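Local coordinates for putative sensory box/GGDEF family protein (Vibrio parahaemolyticus, PDB 3LID), which probably synthesises the second messenger cyclic di-GMP from two GTP molecules, this piece being its extracellular sensor domain, at residues 70-75 / 80-85. Residues are numbered along the deposited sequence; the frame is centred on the assembly and turned at random.
Sequences SSVARN and KQIRFL. With PO4 (phosphate ion), chain C.
Arg83 NH2 donates a 2.8 Å hydrogen bond to O3 of the phosphate ion, and its neighbour NH1 reaches O2 of the same ion at 3.0 Å. The second bond is the straighter, 160° at the hydrogen against 141°, and O2 lies in the guanidinium plane, so two oxygens of one anion meet the edge of the group and fix its rotation. Arg83 also pairs with Glu91, a salt bridge at NH1, and with Asn171 OD1, which accepts from NH2; Asn171 turns its ND2 to the phosphate as well. Lys113, Arg116, Tyr118, Arg153 and the backbone N of Arg139 also hydrogen-bond to the phosphate, which probably came from the crystallisation liquor.

On the opposite face of the strand, Ile82 turns to helix 59-76. CD1 lies anti to CA (chi2 175°), which stretches the chain toward the helix and brings CD1 to 4.2 Å from Ala73 CB; Val72 CG1 stands 4.5 Å from that same methyl. No hydrogen bond joins the two segments, and the contact buries just 84 Å², both sides summed. Strand 79-86 thus belongs to the central antiparallel sheet of a PDC fold, with a helix against one side and on the other a phosphate site consistent with the ligand pocket of Cache sensor domains.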
loop_
_atom_site.group_PDB
_atom_site.type_symbol
_atom_site.label_atom_id
_atom_site.label_comp_id
_atom_site.label_asym_id
_atom_site.label_seq_id
_atom_site.Cartn_x
_atom_site.Cartn_y
_atom_site.Cartn_z
ATOM N N SER A 70 -13.688 -8.127 -12.072
ATOM C CA SER A 70 -14.487 -7.090 -11.482
ATOM C C SER A 70 -15.069 -7.635 -10.168
ATOM O O SER A 70 -15.131 -6.853 -9.178
ATOM C CB SER A 70 -15.616 -6.702 -12.436
ATOM O OG SER A 70 -15.068 -6.076 -13.608
ATOM N N SER A 71 -15.575 -8.876 -10.184
ATOM C CA SER A 71 -16.106 -9.484 -8.933
ATOM C C SER A 71 -15.053 -9.580 -7.865
ATOM O O SER A 71 -15.330 -9.356 -6.664
ATOM C CB SER A 71 -16.697 -10.881 -9.242
ATOM O OG SER A 71 -17.841 -10.741 -10.102
ATOM N N VAL A 72 -13.848 -9.992 -8.257
ATOM C CA VAL A 72 -12.759 -10.141 -7.266
ATOM C C VAL A 72 -12.440 -8.714 -6.699
ATOM O O VAL A 72 -12.185 -8.584 -5.472
ATOM C CB VAL A 72 -11.470 -10.775 -7.897
ATOM C CG1 VAL A 72 -10.295 -10.651 -6.921
ATOM C CG2 VAL A 72 -11.763 -12.232 -8.222
ATOM N N ALA A 73 -12.380 -7.697 -7.573
ATOM C CA ALA A 73 -12.047 -6.366 -7.070
ATOM C C ALA A 73 -13.119 -5.882 -6.072
ATOM O O ALA A 73 -12.771 -5.224 -5.095
ATOM C CB ALA A 73 -11.957 -5.325 -8.250
ATOM N N ARG A 74 -14.392 -6.077 -6.404
ATOM C CA ARG A 74 -15.471 -5.665 -5.470
ATOM C C ARG A 74 -15.393 -6.434 -4.131
ATOM O O ARG A 74 -15.712 -5.868 -3.044
ATOM C CB ARG A 74 -16.873 -5.841 -6.098
ATOM C CG ARG A 74 -17.105 -4.849 -7.309
ATOM C CD ARG A 74 -18.598 -4.888 -7.742
ATOM N NE ARG A 74 -18.889 -6.192 -8.336
ATOM C CZ ARG A 74 -18.827 -6.437 -9.647
ATOM N NH1 ARG A 74 -18.567 -5.454 -10.516
ATOM N NH2 ARG A 74 -19.101 -7.656 -10.080
ATOM N N ASN A 75 -15.016 -7.714 -4.191
ATOM C CA ASN A 75 -14.913 -8.559 -3.000
ATOM C C ASN A 75 -13.688 -8.215 -2.136
ATOM O O ASN A 75 -13.818 -8.095 -0.882
ATOM C CB ASN A 75 -14.800 -10.007 -3.437
ATOM C CG ASN A 75 -14.606 -10.975 -2.261
ATOM O OD1 ASN A 75 -13.516 -11.212 -1.788
ATOM N ND2 ASN A 75 -15.679 -11.594 -1.869
ATOM N N LYS A 80 -6.780 -1.398 -6.805
ATOM C CA LYS A 80 -7.248 -0.279 -7.587
ATOM C C LYS A 80 -7.306 -0.667 -9.106
ATOM O O LYS A 80 -8.147 -0.186 -9.835
ATOM C CB LYS A 80 -6.324 0.898 -7.328
ATOM C CG LYS A 80 -6.877 2.150 -7.989
ATOM C CD LYS A 80 -6.436 3.383 -7.210
ATOM C CE LYS A 80 -7.078 4.623 -7.767
ATOM N NZ LYS A 80 -6.504 4.904 -9.115
ATOM N N GLN A 81 -6.463 -1.592 -9.511
ATOM C CA GLN A 81 -6.524 -2.129 -10.867
ATOM C C GLN A 81 -6.076 -3.537 -10.849
ATOM O O GLN A 81 -5.290 -3.913 -10.017
ATOM C CB GLN A 81 -5.467 -1.405 -11.797
ATOM C CG GLN A 81 -5.729 0.092 -11.905
ATOM C CD GLN A 81 -4.707 0.722 -12.853
ATOM O OE1 GLN A 81 -3.699 1.346 -12.432
ATOM N NE2 GLN A 81 -4.931 0.500 -14.135
ATOM N N ILE A 82 -6.561 -4.324 -11.826
ATOM C CA ILE A 82 -6.132 -5.685 -12.039
ATOM C C ILE A 82 -5.983 -5.768 -13.567
ATOM O O ILE A 82 -6.942 -5.456 -14.288
ATOM C CB ILE A 82 -7.176 -6.709 -11.594
ATOM C CG1 ILE A 82 -7.388 -6.527 -10.055
ATOM C CG2 ILE A 82 -6.669 -8.178 -11.917
ATOM C CD1 ILE A 82 -8.534 -7.459 -9.556
ATOM N N ARG A 83 -4.769 -6.091 -14.022
ATOM C CA ARG A 83 -4.480 -6.024 -15.446
ATOM C C ARG A 83 -3.731 -7.233 -15.926
ATOM O O ARG A 83 -3.001 -7.923 -15.204
ATOM C CB ARG A 83 -3.546 -4.871 -15.691
ATOM C CG ARG A 83 -4.283 -3.499 -15.555
ATOM C CD ARG A 83 -3.316 -2.296 -15.797
ATOM N NE ARG A 83 -2.377 -2.231 -14.645
ATOM C CZ ARG A 83 -1.399 -1.316 -14.560
ATOM N NH1 ARG A 83 -1.210 -0.411 -15.568
ATOM N NH2 ARG A 83 -0.632 -1.257 -13.461
ATOM N N PHE A 84 -3.867 -7.462 -17.234
ATOM C CA PHE A 84 -2.981 -8.399 -17.897
ATOM C C PHE A 84 -2.283 -7.578 -19.001
ATOM O O PHE A 84 -2.941 -6.856 -19.774
ATOM C CB PHE A 84 -3.756 -9.564 -18.567
ATOM C CG PHE A 84 -2.830 -10.586 -19.140
ATOM C CD1 PHE A 84 -2.176 -11.488 -18.298
ATOM C CD2 PHE A 84 -2.494 -10.533 -20.517
ATOM C CE1 PHE A 84 -1.273 -12.398 -18.791
ATOM C CE2 PHE A 84 -1.521 -11.498 -21.064
ATOM C CZ PHE A 84 -0.955 -12.424 -20.159
ATOM N N LEU A 85 -0.941 -7.601 -18.993
ATOM C CA LEU A 85 -0.106 -6.957 -20.040
ATOM C C LEU A 85 0.478 -8.071 -20.896
ATOM O O LEU A 85 0.887 -9.116 -20.411
ATOM C CB LEU A 85 1.082 -6.149 -19.400
ATOM C CG LEU A 85 0.707 -4.758 -18.840
ATOM C CD1 LEU A 85 -0.379 -4.800 -17.762
ATOM C CD2 LEU A 85 2.059 -4.206 -18.152
HETATM P P PO4 C . 0.402 2.211 -13.297
HETATM O O1 PO4 C . -1.071 2.658 -13.340
HETATM O O2 PO4 C . 0.691 1.807 -14.749
HETATM O O3 PO4 C . 0.610 1.018 -12.410
HETATM O O4 PO4 C . 1.300 3.372 -12.885
#